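Local coordinates for 190aa long hypothetical protein (Pyrococcus horikoshii, PDB 2DDZ), which is of unknown function but assembles as a hexamer and belongs to a family grouped with the class II aminoacyl-tRNA synthetases, at residues 2-7 with 73-78; 85-90 with 177-182; 93-98 with 111-116. All coordinates share one frame; numbering follows the deposited sequence.

Overall arrangement
Strand 5-8 opens the chain, and contact 1 joins the residues around its start to the end of strand 68-75, closing a loop of 65 residues in which strand 36-45, the neighbour of both, is laid down. Contact 2 opens only after this loop has closed: helix 81-100 follows directly and meets the C-terminal helix 161-184 across 86 intervening residues. Nested inside that larger loop, contact 3 uses the later turns of helix 81-100 and closes a short loop of 12 residues onto strand 112-115. None of the three cross. Helix 81-100 is shared by contacts 2 and 3, while a probable hydrogen bond from R180 to the backbone O of S3 links contacts 1 and 2.

Contact 1: 2-7 with 73-78; sequences NSMELL and LELFWH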
ATOM      1  N   ASN E   2     -16.485   4.603  14.154  1.00100.96           N
ATOM      2  CA  ASN E   2     -16.557   5.698  15.101  1.00103.97           C
ATOM      3  C   ASN E   2     -16.316   7.198  14.773  1.00103.66           C
ATOM      4  O   ASN E   2     -16.994   7.717  13.900  1.00103.96           O
ATOM      5  CB  ASN E   2     -15.787   5.236  16.336  1.00106.60           C
ATOM      6  CG  ASN E   2     -16.240   3.867  16.786  1.00113.57           C
ATOM      7  OD1 ASN E   2     -17.437   3.626  16.995  1.00120.69           O
ATOM      8  ND2 ASN E   2     -15.291   2.943  16.902  1.00110.19           N
ATOM      9  N   SER E   3     -15.378   7.885  15.445  1.00 99.89           N
ATOM     10  CA  SER E   3     -15.225   9.331  15.228  1.00 94.84           C
ATOM     11  C   SER E   3     -13.994  10.065  14.610  1.00 89.97           C
ATOM     12  O   SER E   3     -13.103   9.448  14.008  1.00 93.22           O
ATOM     13  CB  SER E   3     -15.595  10.039  16.543  1.00 96.63           C
ATOM     14  OG  SER E   3     -16.934   9.748  16.918  1.00 98.06           O
ATOM     15  N   MET E   4     -13.985  11.405  14.767  1.00 79.32           N
ATOM     16  CA  MET E   4     -12.947  12.352  14.263  1.00 67.49           C
ATOM     17  C   MET E   4     -12.892  13.619  15.147  1.00 64.18           C
ATOM     18  O   MET E   4     -13.860  13.921  15.842  1.00 68.27           O
ATOM     19  CB  MET E   4     -13.293  12.757  12.830  1.00 64.38           C
ATOM     20  CG  MET E   4     -12.350  13.752  12.191  1.00 60.09           C
ATOM     21  SD  MET E   4     -12.797  14.151  10.496  1.00 44.18           S
ATOM     22  CE  MET E   4     -11.680  15.411  10.261  1.00 24.61           C
ATOM     23  N   GLU E   5     -11.784  14.364  15.083  1.00 46.39           N
ATOM     24  CA  GLU E   5     -11.572  15.592  15.891  1.00 46.02           C
ATOM     25  C   GLU E   5     -11.821  16.911  15.156  1.00 43.78           C
ATOM     26  O   GLU E   5     -11.439  17.061  13.998  1.00 40.16           O
ATOM     27  CB  GLU E   5     -10.137  15.639  16.417  1.00 45.79           C
ATOM     28  CG  GLU E   5      -9.828  14.747  17.601  1.00 68.68           C
ATOM     29  CD  GLU E   5     -10.281  15.341  18.922  1.00 72.27           C
ATOM     30  OE1 GLU E   5      -9.983  16.527  19.190  1.00 76.10           O
ATOM     31  OE2 GLU E   5     -10.927  14.611  19.699  1.00 77.92           O
ATOM     32  N   LEU E   6     -12.431  17.868  15.855  1.00 38.35           N
ATOM     33  CA  LEU E   6     -12.732  19.176  15.286  1.00 37.88           C
ATOM     34  C   LEU E   6     -12.362  20.315  16.233  1.00 42.31           C
ATOM     35  O   LEU E   6     -12.608  20.244  17.434  1.00 49.87           O
ATOM     36  CB  LEU E   6     -14.218  19.285  14.942  1.00 36.10           C
ATOM     37  CG  LEU E   6     -14.707  20.680  14.521  1.00 45.23           C
ATOM     38  CD1 LEU E   6     -13.990  21.142  13.258  1.00 35.18           C
ATOM     39  CD2 LEU E   6     -16.197  20.635  14.278  1.00 42.14           C
ATOM     40  N   LEU E   7     -11.765  21.364  15.678  1.00 45.11           N
ATOM     41  CA  LEU E   7     -11.369  22.527  16.456  1.00 45.06           C
ATOM     42  C   LEU E   7     -11.575  23.809  15.663  1.00 50.37           C
ATOM     43  O   LEU E   7     -10.938  24.014  14.630  1.00 49.80           O
ATOM     44  CB  LEU E   7      -9.898  22.439  16.872  1.00 33.24           C
ATOM     45  CG  LEU E   7      -9.360  23.691  17.594  1.00 47.13           C
ATOM     46  CD1 LEU E   7     -10.120  23.877  18.916  1.00 31.14           C
ATOM     47  CD2 LEU E   7      -7.853  23.559  17.863  1.00 38.74           C
ATOM     48  N   LEU E  73      -7.129  20.108   7.087  1.00 34.60           N
ATOM     49  CA  LEU E  73      -7.500  18.742   7.326  1.00 25.40           C
ATOM     50  C   LEU E  73      -6.318  17.781   7.277  1.00 26.83           C
ATOM     51  O   LEU E  73      -5.440  17.901   6.418  1.00 34.12           O
ATOM     52  CB  LEU E  73      -8.546  18.345   6.294  1.00 41.91           C
ATOM     53  CG  LEU E  73      -9.031  16.902   6.320  1.00 44.78           C
ATOM     54  CD1 LEU E  73      -9.692  16.615   7.658  1.00 49.58           C
ATOM     55  CD2 LEU E  73     -10.000  16.685   5.175  1.00 46.92           C
ATOM     56  N   GLU E  74      -6.282  16.846   8.227  1.00 27.70           N
ATOM     57  CA  GLU E  74      -5.242  15.826   8.254  1.00 28.79           C
ATOM     58  C   GLU E  74      -5.871  14.471   8.551  1.00 27.26           C
ATOM     59  O   GLU E  74      -6.601  14.298   9.519  1.00 24.79           O
ATOM     60  CB  GLU E  74      -4.147  16.131   9.281  1.00 31.23           C
ATOM     61  CG  GLU E  74      -2.948  15.172   9.154  1.00 24.05           C
ATOM     62  CD  GLU E  74      -1.666  15.725   9.777  1.00 39.07           C
ATOM     63  OE1 GLU E  74      -1.758  16.515  10.735  1.00 35.55           O
ATOM     64  OE2 GLU E  74      -0.560  15.353   9.328  1.00 29.47           O
ATOM     65  N   LEU E  75      -5.592  13.517   7.675  1.00 28.77           N
ATOM     66  CA  LEU E  75      -6.123  12.175   7.805  1.00 31.13           C
ATOM     67  C   LEU E  75      -4.999  11.153   7.725  1.00 34.01           C
ATOM     68  O   LEU E  75      -4.255  11.080   6.741  1.00 36.29           O
ATOM     69  CB  LEU E  75      -7.153  11.905   6.698  1.00 34.55           C
ATOM     70  CG  LEU E  75      -8.382  12.817   6.701  1.00 38.65           C
ATOM     71  CD1 LEU E  75      -9.320  12.411   5.597  1.00 41.13           C
ATOM     72  CD2 LEU E  75      -9.084  12.721   8.050  1.00 37.80           C
ATOM     73  N   PHE E  76      -4.890  10.355   8.771  1.00 28.73           N
ATOM     74  CA  PHE E  76      -3.870   9.340   8.826  1.00 33.38           C
ATOM     75  C   PHE E  76      -4.373   8.063   8.174  1.00 31.47           C
ATOM     76  O   PHE E  76      -4.636   7.053   8.825  1.00 35.39           O
ATOM     77  CB  PHE E  76      -3.456   9.124  10.278  1.00 33.82           C
ATOM     78  CG  PHE E  76      -2.823  10.340  10.891  1.00 40.33           C
ATOM     79  CD1 PHE E  76      -3.612  11.363  11.417  1.00 27.77           C
ATOM     80  CD2 PHE E  76      -1.433  10.488  10.892  1.00 28.96           C
ATOM     81  CE1 PHE E  76      -3.019  12.523  11.939  1.00 30.92           C
ATOM     82  CE2 PHE E  76      -0.828  11.643  11.414  1.00 33.42           C
ATOM     83  CZ  PHE E  76      -1.622  12.661  11.936  1.00 27.88           C
ATOM     84  N   TRP E  77      -4.527   8.149   6.864  1.00 31.70           N
ATOM     85  CA  TRP E  77      -4.985   7.046   6.048  1.00 41.45           C
ATOM     86  C   TRP E  77      -3.799   6.732   5.172  1.00 41.78           C
ATOM     87  O   TRP E  77      -2.720   7.267   5.395  1.00 47.70           O
ATOM     88  CB  TRP E  77      -6.168   7.499   5.190  1.00 38.60           C
ATOM     89  CG  TRP E  77      -7.337   7.974   6.005  1.00 45.00           C
ATOM     90  CD1 TRP E  77      -7.447   7.972   7.371  1.00 44.40           C
ATOM     91  CD2 TRP E  77      -8.586   8.464   5.506  1.00 45.22           C
ATOM     92  NE1 TRP E  77      -8.687   8.422   7.749  1.00 43.76           N
ATOM     93  CE2 TRP E  77      -9.406   8.731   6.625  1.00 50.18           C
ATOM     94  CE3 TRP E  77      -9.093   8.701   4.222  1.00 43.03           C
ATOM     95  CZ2 TRP E  77     -10.710   9.221   6.496  1.00 46.84           C
ATOM     96  CZ3 TRP E  77     -10.387   9.187   4.095  1.00 37.34           C
ATOM     97  CH2 TRP E  77     -11.180   9.441   5.228  1.00 42.48           C
ATOM     98  N   HIS E  78      -3.983   5.870   4.181  1.00 40.25           N
ATOM     99  CA  HIS E  78      -2.876   5.557   3.292  1.00 47.70           C
ATOM    100  C   HIS E  78      -2.539   6.866   2.577  1.00 45.73           C
ATOM    101  O   HIS E  78      -3.412   7.478   1.967  1.00 54.29           O
ATOM    102  CB  HIS E  78      -3.279   4.504   2.259  1.00 51.57           C
ATOM    103  CG  HIS E  78      -2.127   3.992   1.449  1.00 71.88           C
ATOM    104  ND1 HIS E  78      -2.275   3.448   0.191  1.00 77.28           N
ATOM    105  CD2 HIS E  78      -0.802   3.934   1.729  1.00 75.56           C
ATOM    106  CE1 HIS E  78      -1.092   3.077  -0.269  1.00 76.84           C
ATOM    107  NE2 HIS E  78      -0.183   3.360   0.645  1.00 81.62           N
TER
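M4 stands with CG anti to its backbone N (chi1 178°), and its chain stays extended to the end, which carries the terminal methyl CE to the CD1 methyl of L73. The leucine has a similar first torsion, and the two side chains cross at about a right angle. They illustrate how side chains of a mixed beta-sheet and the helices packed on it meet across strands that are not paired: strands 5-8 and 68-75 both pair with strand 36-45, parallel and antiparallel respectively, and are therefore second neighbours whose backbones do not meet. The nearest CA atoms, those of M4 and L75, are 9.4 Å apart, a gap that one long side chain can span. M4 CE lies 3.5 Å from L73 CD1, a tight carbon pair, and 4.3 Å from L75 CD2. I176 of helix 161-184 touches both M4 and L73, while L91 and L87 of helix 81-100 cover L73 and L75.

Polar bonds anchor the chain around the contact. S3 O accepts a probable hydrogen bond from R180 NH2, tying the start of the chain to the C-terminal helix. D35 serves both sides: its backbone pairs with E5, and its carboxylate takes F76 N on one oxygen and W77 NE1 on the other. Beyond L75 the chain leaves the strand through an inverse gamma turn centred on F76, with a weak bond from W77 N to L75 O. After the turn the indole lies beside L75, whose CD1 rests 3.4 Å above the W77 ring plane, displaced toward its rim.

Contact 2: 85-90 with 177-182; sequences SSLQKL and EKVRKD
V179 and L90 meet tip to tip, the valine's CG2 3.7 Å from the leucine's CD2. L87, one helical turn before L90, brings CD1 to within 4.4 Å of the same V179 CG2, so a single methyl faces two leucines. With the valine's CG1 placed opposite the backbone N (chi1 169°), CG2 is left to meet both. All three residues are buried, and no hydrogen bond joins the two segments. The pair belongs to a fold with a mixed, largely antiparallel sheet: helices 81-100 and 161-184 both pack on it, each also reaching L73.

The polar bonds run within each helix and outward to the assembly. K89 NZ is held by S85 OG at 2.9 Å and by Q88 OE1 at 2.8 Å, the latter approached nearly along the C=O axis (166°). On the other helix, K178 NZ forms a salt bridge with D182 OD2 at 3.0 Å, on the syn lone pair of that oxygen. D182 OD2 also forms a salt bridge with K89 of a neighbouring subunit, and K89 here reaches D182 of that subunit in return. K178 NZ has a further salt-bridge partner in D111 OD1 of that subunit.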
ATOM      1  N   SER E  85      -6.727  13.836  -3.514  1.00 20.05           N
ATOM      2  CA  SER E  85      -7.392  14.620  -4.536  1.00 24.48           C
ATOM      3  C   SER E  85      -8.906  14.368  -4.578  1.00 38.34           C
ATOM      4  O   SER E  85      -9.695  15.312  -4.684  1.00 34.86           O
ATOM      5  CB  SER E  85      -6.775  14.309  -5.899  1.00 18.85           C
ATOM      6  OG  SER E  85      -7.375  15.097  -6.902  1.00 31.20           O
ATOM      7  N   SER E  86      -9.309  13.101  -4.495  1.00 29.98           N
ATOM      8  CA  SER E  86     -10.729  12.773  -4.522  1.00 39.39           C
ATOM      9  C   SER E  86     -11.420  13.436  -3.335  1.00 34.61           C
ATOM     10  O   SER E  86     -12.345  14.227  -3.498  1.00 39.96           O
ATOM     11  CB  SER E  86     -10.935  11.252  -4.454  1.00 21.35           C
ATOM     12  OG  SER E  86     -10.429  10.607  -5.610  1.00 50.00           O
ATOM     13  N   LEU E  87     -10.951  13.103  -2.142  1.00 35.12           N
ATOM     14  CA  LEU E  87     -11.501  13.634  -0.902  1.00 41.20           C
ATOM     15  C   LEU E  87     -11.582  15.163  -0.897  1.00 35.51           C
ATOM     16  O   LEU E  87     -12.566  15.743  -0.449  1.00 35.53           O
ATOM     17  CB  LEU E  87     -10.649  13.142   0.269  1.00 37.12           C
ATOM     18  CG  LEU E  87     -11.224  13.260   1.672  1.00 45.97           C
ATOM     19  CD1 LEU E  87     -12.575  12.559   1.760  1.00 56.80           C
ATOM     20  CD2 LEU E  87     -10.234  12.635   2.633  1.00 53.94           C
ATOM     21  N   GLN E  88     -10.545  15.821  -1.399  1.00 31.00           N
ATOM     22  CA  GLN E  88     -10.543  17.277  -1.445  1.00 34.19           C
ATOM     23  C   GLN E  88     -11.699  17.828  -2.290  1.00 36.76           C
ATOM     24  O   GLN E  88     -12.336  18.813  -1.922  1.00 26.87           O
ATOM     25  CB  GLN E  88      -9.222  17.784  -2.023  1.00 31.36           C
ATOM     26  CG  GLN E  88      -9.233  19.261  -2.357  1.00 29.01           C
ATOM     27  CD  GLN E  88      -8.340  19.595  -3.535  1.00 40.82           C
ATOM     28  OE1 GLN E  88      -8.328  18.878  -4.541  1.00 36.21           O
ATOM     29  NE2 GLN E  88      -7.598  20.694  -3.427  1.00 31.86           N
ATOM     30  N   LYS E  89     -11.963  17.208  -3.434  1.00 32.31           N
ATOM     31  CA  LYS E  89     -13.031  17.704  -4.277  1.00 31.05           C
ATOM     32  C   LYS E  89     -14.416  17.327  -3.753  1.00 35.15           C
ATOM     33  O   LYS E  89     -15.401  17.994  -4.054  1.00 33.14           O
ATOM     34  CB  LYS E  89     -12.784  17.280  -5.735  1.00 25.96           C
ATOM     35  CG  LYS E  89     -11.732  18.200  -6.400  1.00 30.03           C
ATOM     36  CD  LYS E  89     -11.215  17.754  -7.772  1.00 34.03           C
ATOM     37  CE  LYS E  89      -9.932  16.922  -7.677  1.00 42.25           C
ATOM     38  NZ  LYS E  89      -8.777  17.661  -7.072  1.00 34.27           N
ATOM     39  N   LEU E  90     -14.489  16.284  -2.931  1.00 32.14           N
ATOM     40  CA  LEU E  90     -15.761  15.893  -2.346  1.00 27.18           C
ATOM     41  C   LEU E  90     -16.140  16.956  -1.321  1.00 38.35           C
ATOM     42  O   LEU E  90     -17.304  17.343  -1.214  1.00 33.92           O
ATOM     43  CB  LEU E  90     -15.649  14.550  -1.635  1.00 32.72           C
ATOM     44  CG  LEU E  90     -16.906  14.104  -0.883  1.00 35.38           C
ATOM     45  CD1 LEU E  90     -18.122  14.063  -1.822  1.00 30.08           C
ATOM     46  CD2 LEU E  90     -16.653  12.740  -0.281  1.00 21.26           C
ATOM     47  N   GLU E 177     -16.994  11.357   7.981  1.00 42.33           N
ATOM     48  CA  GLU E 177     -17.481  10.209   8.735  1.00 44.62           C
ATOM     49  C   GLU E 177     -18.395   9.289   7.926  1.00 40.87           C
ATOM     50  O   GLU E 177     -18.453   8.092   8.198  1.00 45.27           O
ATOM     51  CB  GLU E 177     -18.172  10.672  10.022  1.00 58.47           C
ATOM     52  CG  GLU E 177     -17.194  11.346  10.983  1.00 83.55           C
ATOM     53  CD  GLU E 177     -17.806  11.713  12.322  1.00100.15           C
ATOM     54  OE1 GLU E 177     -18.879  12.357  12.341  1.00106.88           O
ATOM     55  OE2 GLU E 177     -17.202  11.362  13.361  1.00109.77           O
ATOM     56  N   LYS E 178     -19.110   9.841   6.942  1.00 31.72           N
ATOM     57  CA  LYS E 178     -19.948   9.004   6.103  1.00 43.28           C
ATOM     58  C   LYS E 178     -19.022   8.292   5.104  1.00 37.63           C
ATOM     59  O   LYS E 178     -19.285   7.159   4.714  1.00 37.19           O
ATOM     60  CB  LYS E 178     -21.007   9.811   5.348  1.00 48.54           C
ATOM     61  CG  LYS E 178     -21.881   8.947   4.403  1.00 58.74           C
ATOM     62  CD  LYS E 178     -22.989   8.169   5.129  1.00 61.03           C
ATOM     63  CE  LYS E 178     -23.767   7.245   4.176  1.00 71.40           C
ATOM     64  NZ  LYS E 178     -23.918   7.779   2.780  1.00 70.14           N
ATOM     65  N   VAL E 179     -17.927   8.945   4.704  1.00 38.02           N
ATOM     66  CA  VAL E 179     -16.975   8.320   3.784  1.00 29.85           C
ATOM     67  C   VAL E 179     -16.344   7.089   4.437  1.00 26.39           C
ATOM     68  O   VAL E 179     -16.072   6.073   3.775  1.00 33.22           O
ATOM     69  CB  VAL E 179     -15.802   9.254   3.415  1.00 32.15           C
ATOM     70  CG1 VAL E 179     -14.729   8.444   2.681  1.00 32.83           C
ATOM     71  CG2 VAL E 179     -16.288  10.399   2.533  1.00 27.61           C
ATOM     72  N   ARG E 180     -16.110   7.200   5.741  1.00 27.29           N
ATOM     73  CA  ARG E 180     -15.495   6.125   6.519  1.00 37.71           C
ATOM     74  C   ARG E 180     -16.505   5.026   6.790  1.00 40.63           C
ATOM     75  O   ARG E 180     -16.207   3.851   6.628  1.00 46.64           O
ATOM     76  CB  ARG E 180     -14.938   6.664   7.856  1.00 39.85           C
ATOM     77  CG  ARG E 180     -14.003   5.657   8.530  1.00 55.66           C
ATOM     78  CD  ARG E 180     -12.864   6.285   9.345  1.00 72.39           C
ATOM     79  NE  ARG E 180     -12.695   7.732   9.162  1.00 83.17           N
ATOM     80  CZ  ARG E 180     -12.755   8.620  10.156  1.00 82.86           C
ATOM     81  NH1 ARG E 180     -12.587   9.915   9.918  1.00 79.73           N
ATOM     82  NH2 ARG E 180     -12.987   8.215  11.398  1.00 82.84           N
ATOM     83  N   LYS E 181     -17.706   5.415   7.197  1.00 43.68           N
ATOM     84  CA  LYS E 181     -18.734   4.427   7.482  1.00 46.37           C
ATOM     85  C   LYS E 181     -19.118   3.622   6.258  1.00 36.52           C
ATOM     86  O   LYS E 181     -19.279   2.414   6.349  1.00 42.53           O
ATOM     87  CB  LYS E 181     -19.965   5.094   8.106  1.00 47.64           C
ATOM     88  CG  LYS E 181     -19.721   5.553   9.548  1.00 65.90           C
ATOM     89  CD  LYS E 181     -20.915   6.287  10.134  1.00 73.45           C
ATOM     90  CE  LYS E 181     -20.573   6.884  11.495  1.00 77.86           C
ATOM     91  NZ  LYS E 181     -21.684   7.722  12.034  1.00 85.99           N
ATOM     92  N   ASP E 182     -19.236   4.272   5.106  1.00 38.73           N
ATOM     93  CA  ASP E 182     -19.596   3.556   3.884  1.00 34.79           C
ATOM     94  C   ASP E 182     -18.530   2.565   3.447  1.00 32.50           C
ATOM     95  O   ASP E 182     -18.836   1.536   2.850  1.00 39.91           O
ATOM     96  CB  ASP E 182     -19.844   4.534   2.731  1.00 46.48           C
ATOM     97  CG  ASP E 182     -21.218   5.182   2.789  1.00 50.60           C
ATOM     98  OD1 ASP E 182     -22.137   4.607   3.412  1.00 52.25           O
ATOM     99  OD2 ASP E 182     -21.380   6.263   2.190  1.00 57.85           O
TER

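Contact 3: 93-98 with 111-116; sequences ARLVEL and DDIYVN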
ATOM      1  N   ALA E  93     -17.164  20.160  -2.934  1.00 37.53           N
ATOM      2  CA  ALA E  93     -18.504  19.946  -3.456  1.00 40.91           C
ATOM      3  C   ALA E  93     -19.520  20.114  -2.328  1.00 43.38           C
ATOM      4  O   ALA E  93     -20.566  20.721  -2.531  1.00 46.50           O
ATOM      5  CB  ALA E  93     -18.624  18.559  -4.074  1.00 34.68           C
ATOM      6  N   ARG E  94     -19.219  19.587  -1.143  1.00 42.77           N
ATOM      7  CA  ARG E  94     -20.150  19.726  -0.026  1.00 40.24           C
ATOM      8  C   ARG E  94     -20.312  21.196   0.363  1.00 43.05           C
ATOM      9  O   ARG E  94     -21.420  21.635   0.669  1.00 43.95           O
ATOM     10  CB  ARG E  94     -19.688  18.931   1.187  1.00 30.11           C
ATOM     11  CG  ARG E  94     -20.570  19.139   2.429  1.00 46.36           C
ATOM     12  CD  ARG E  94     -21.912  18.397   2.331  1.00 34.95           C
ATOM     13  NE  ARG E  94     -22.775  18.656   3.486  1.00 53.87           N
ATOM     14  CZ  ARG E  94     -23.586  19.709   3.605  1.00 59.31           C
ATOM     15  NH1 ARG E  94     -23.658  20.613   2.636  1.00 53.44           N
ATOM     16  NH2 ARG E  94     -24.328  19.866   4.693  1.00 49.84           N
ATOM     17  N   LEU E  95     -19.211  21.949   0.356  1.00 38.77           N
ATOM     18  CA  LEU E  95     -19.249  23.374   0.670  1.00 36.08           C
ATOM     19  C   LEU E  95     -20.134  24.100  -0.341  1.00 47.15           C
ATOM     20  O   LEU E  95     -20.814  25.068  -0.001  1.00 54.03           O
ATOM     21  CB  LEU E  95     -17.847  23.990   0.625  1.00 36.04           C
ATOM     22  CG  LEU E  95     -16.885  23.600   1.746  1.00 40.84           C
ATOM     23  CD1 LEU E  95     -15.592  24.372   1.565  1.00 39.91           C
ATOM     24  CD2 LEU E  95     -17.509  23.908   3.121  1.00 37.35           C
ATOM     25  N   VAL E  96     -20.122  23.633  -1.584  1.00 47.77           N
ATOM     26  CA  VAL E  96     -20.928  24.250  -2.624  1.00 44.62           C
ATOM     27  C   VAL E  96     -22.406  24.014  -2.326  1.00 50.43           C
ATOM     28  O   VAL E  96     -23.211  24.940  -2.370  1.00 51.25           O
ATOM     29  CB  VAL E  96     -20.541  23.692  -4.022  1.00 52.59           C
ATOM     30  CG1 VAL E  96     -21.560  24.110  -5.072  1.00 46.93           C
ATOM     31  CG2 VAL E  96     -19.151  24.214  -4.409  1.00 47.06           C
ATOM     32  N   GLU E  97     -22.752  22.769  -2.008  1.00 49.39           N
ATOM     33  CA  GLU E  97     -24.126  22.406  -1.663  1.00 50.05           C
ATOM     34  C   GLU E  97     -24.596  23.269  -0.487  1.00 47.64           C
ATOM     35  O   GLU E  97     -25.733  23.727  -0.449  1.00 53.99           O
ATOM     36  CB  GLU E  97     -24.184  20.938  -1.245  1.00 45.37           C
ATOM     37  CG  GLU E  97     -24.127  19.933  -2.379  1.00 63.22           C
ATOM     38  CD  GLU E  97     -23.705  18.545  -1.903  1.00 72.82           C
ATOM     39  OE1 GLU E  97     -23.955  18.220  -0.721  1.00 73.80           O
ATOM     40  OE2 GLU E  97     -23.133  17.779  -2.711  1.00 60.58           O
ATOM     41  N   LEU E  98     -23.698  23.477   0.468  1.00 42.06           N
ATOM     42  CA  LEU E  98     -23.999  24.259   1.654  1.00 44.39           C
ATOM     43  C   LEU E  98     -24.309  25.731   1.370  1.00 45.95           C
ATOM     44  O   LEU E  98     -25.128  26.341   2.055  1.00 48.49           O
ATOM     45  CB  LEU E  98     -22.830  24.165   2.639  1.00 37.66           C
ATOM     46  CG  LEU E  98     -23.012  24.967   3.929  1.00 48.77           C
ATOM     47  CD1 LEU E  98     -24.268  24.480   4.645  1.00 47.67           C
ATOM     48  CD2 LEU E  98     -21.786  24.820   4.826  1.00 45.23           C
ATOM     49  N   ASP E 111     -11.730  21.866  -7.980  1.00 33.92           N
ATOM     50  CA  ASP E 111     -11.627  22.111  -6.552  1.00 37.35           C
ATOM     51  C   ASP E 111     -11.834  23.598  -6.237  1.00 40.78           C
ATOM     52  O   ASP E 111     -11.524  24.055  -5.142  1.00 31.21           O
ATOM     53  CB  ASP E 111     -10.257  21.650  -6.041  1.00 37.90           C
ATOM     54  CG  ASP E 111      -9.116  22.465  -6.606  1.00 40.51           C
ATOM     55  OD1 ASP E 111      -9.317  23.131  -7.645  1.00 51.84           O
ATOM     56  OD2 ASP E 111      -8.009  22.431  -6.020  1.00 49.73           O
ATOM     57  N   ASP E 112     -12.350  24.350  -7.207  1.00 41.60           N
ATOM     58  CA  ASP E 112     -12.596  25.776  -7.014  1.00 39.11           C
ATOM     59  C   ASP E 112     -14.088  26.094  -6.978  1.00 40.33           C
ATOM     60  O   ASP E 112     -14.880  25.565  -7.771  1.00 34.67           O
ATOM     61  CB  ASP E 112     -11.962  26.615  -8.131  1.00 41.34           C
ATOM     62  CG  ASP E 112     -10.455  26.631  -8.079  1.00 42.45           C
ATOM     63  OD1 ASP E 112      -9.883  26.643  -6.969  1.00 46.71           O
ATOM     64  OD2 ASP E 112      -9.842  26.652  -9.166  1.00 52.45           O
ATOM     65  N   ILE E 113     -14.455  26.973  -6.053  1.00 33.33           N
ATOM     66  CA  ILE E 113     -15.831  27.405  -5.888  1.00 38.47           C
ATOM     67  C   ILE E 113     -16.035  28.753  -6.580  1.00 42.15           C
ATOM     68  O   ILE E 113     -15.270  29.700  -6.360  1.00 43.37           O
ATOM     69  CB  ILE E 113     -16.165  27.538  -4.400  1.00 44.81           C
ATOM     70  CG1 ILE E 113     -16.094  26.154  -3.746  1.00 40.21           C
ATOM     71  CG2 ILE E 113     -17.537  28.189  -4.218  1.00 42.25           C
ATOM     72  CD1 ILE E 113     -16.211  26.191  -2.257  1.00 37.13           C
ATOM     73  N   TYR E 114     -17.062  28.833  -7.418  1.00 42.00           N
ATOM     74  CA  TYR E 114     -17.375  30.067  -8.139  1.00 47.64           C
ATOM     75  C   TYR E 114     -18.810  30.533  -7.902  1.00 49.46           C
ATOM     76  O   TYR E 114     -19.735  29.728  -7.733  1.00 42.52           O
ATOM     77  CB  TYR E 114     -17.174  29.898  -9.653  1.00 52.94           C
ATOM     78  CG  TYR E 114     -15.739  29.942 -10.125  1.00 54.31           C
ATOM     79  CD1 TYR E 114     -14.895  28.848  -9.955  1.00 57.07           C
ATOM     80  CD2 TYR E 114     -15.222  31.083 -10.739  1.00 57.99           C
ATOM     81  CE1 TYR E 114     -13.571  28.888 -10.382  1.00 50.74           C
ATOM     82  CE2 TYR E 114     -13.894  31.134 -11.169  1.00 56.01           C
ATOM     83  CZ  TYR E 114     -13.077  30.031 -10.987  1.00 56.69           C
ATOM     84  OH  TYR E 114     -11.768  30.062 -11.407  1.00 65.89           O
ATOM     85  N   VAL E 115     -18.978  31.849  -7.898  1.00 48.68           N
ATOM     86  CA  VAL E 115     -20.284  32.470  -7.725  1.00 50.05           C
ATOM     87  C   VAL E 115     -20.329  33.616  -8.725  1.00 56.03           C
ATOM     88  O   VAL E 115     -19.518  34.544  -8.658  1.00 48.50           O
ATOM     89  CB  VAL E 115     -20.472  33.028  -6.295  1.00 57.45           C
ATOM     90  CG1 VAL E 115     -21.820  33.719  -6.189  1.00 44.38           C
ATOM     91  CG2 VAL E 115     -20.373  31.896  -5.270  1.00 46.33           C
ATOM     92  N   ASN E 116     -21.266  33.539  -9.666  1.00 55.50           N
ATOM     93  CA  ASN E 116     -21.394  34.565 -10.690  1.00 61.40           C
ATOM     94  C   ASN E 116     -20.060  34.784 -11.389  1.00 56.20           C
ATOM     95  O   ASN E 116     -19.577  35.912 -11.484  1.00 59.55           O
ATOM     96  CB  ASN E 116     -21.880  35.888 -10.087  1.00 65.65           C
ATOM     97  CG  ASN E 116     -23.266  35.776  -9.479  1.00 82.12           C
ATOM     98  OD1 ASN E 116     -24.146  35.115 -10.034  1.00 88.84           O
ATOM     99  ND2 ASN E 116     -23.473  36.435  -8.341  1.00 76.89           N
TER
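The backbone N of I113 gives a hydrogen bond to S121 OG, and the residue also shares backbone bonding with L120, fixing the strand from which its side chain reaches the helix. Strand 112-115 is the middle member of an antiparallel meander, with 106-109 on one flank and 118-128 on the other; the contact shows in miniature how a helix is laid on such a sheet. I113 points toward the helix, whereas D112 and Y114 point away, the tyrosine forming a cation-pi contact with R109.

In I113 the CG1 branch swings opposite the carbonyl carbon (chi1 -65°), and the chain runs on nearly straight to CD1. CG1 comes 3.7 Å from V96 CG2, while CD1 stands 4.1 Å from that methyl and 4.0 Å from L95 CB. I113 and V96 lie alongside each other, pointing oppositely, and the isoleucine's tip rests near the base of the leucine. I92 and L99 of the same helix also touch I113. V96 meets W100 of a neighbouring subunit too, and E97 OE2 forms a salt bridge with R108 NE of that subunit.

Because every atom that meets across the two segments is carbon, no directional bond sets their alignment; the fit presumably rests on the shape of the buried branches and on the backbone bonds that hold I113 in its strand.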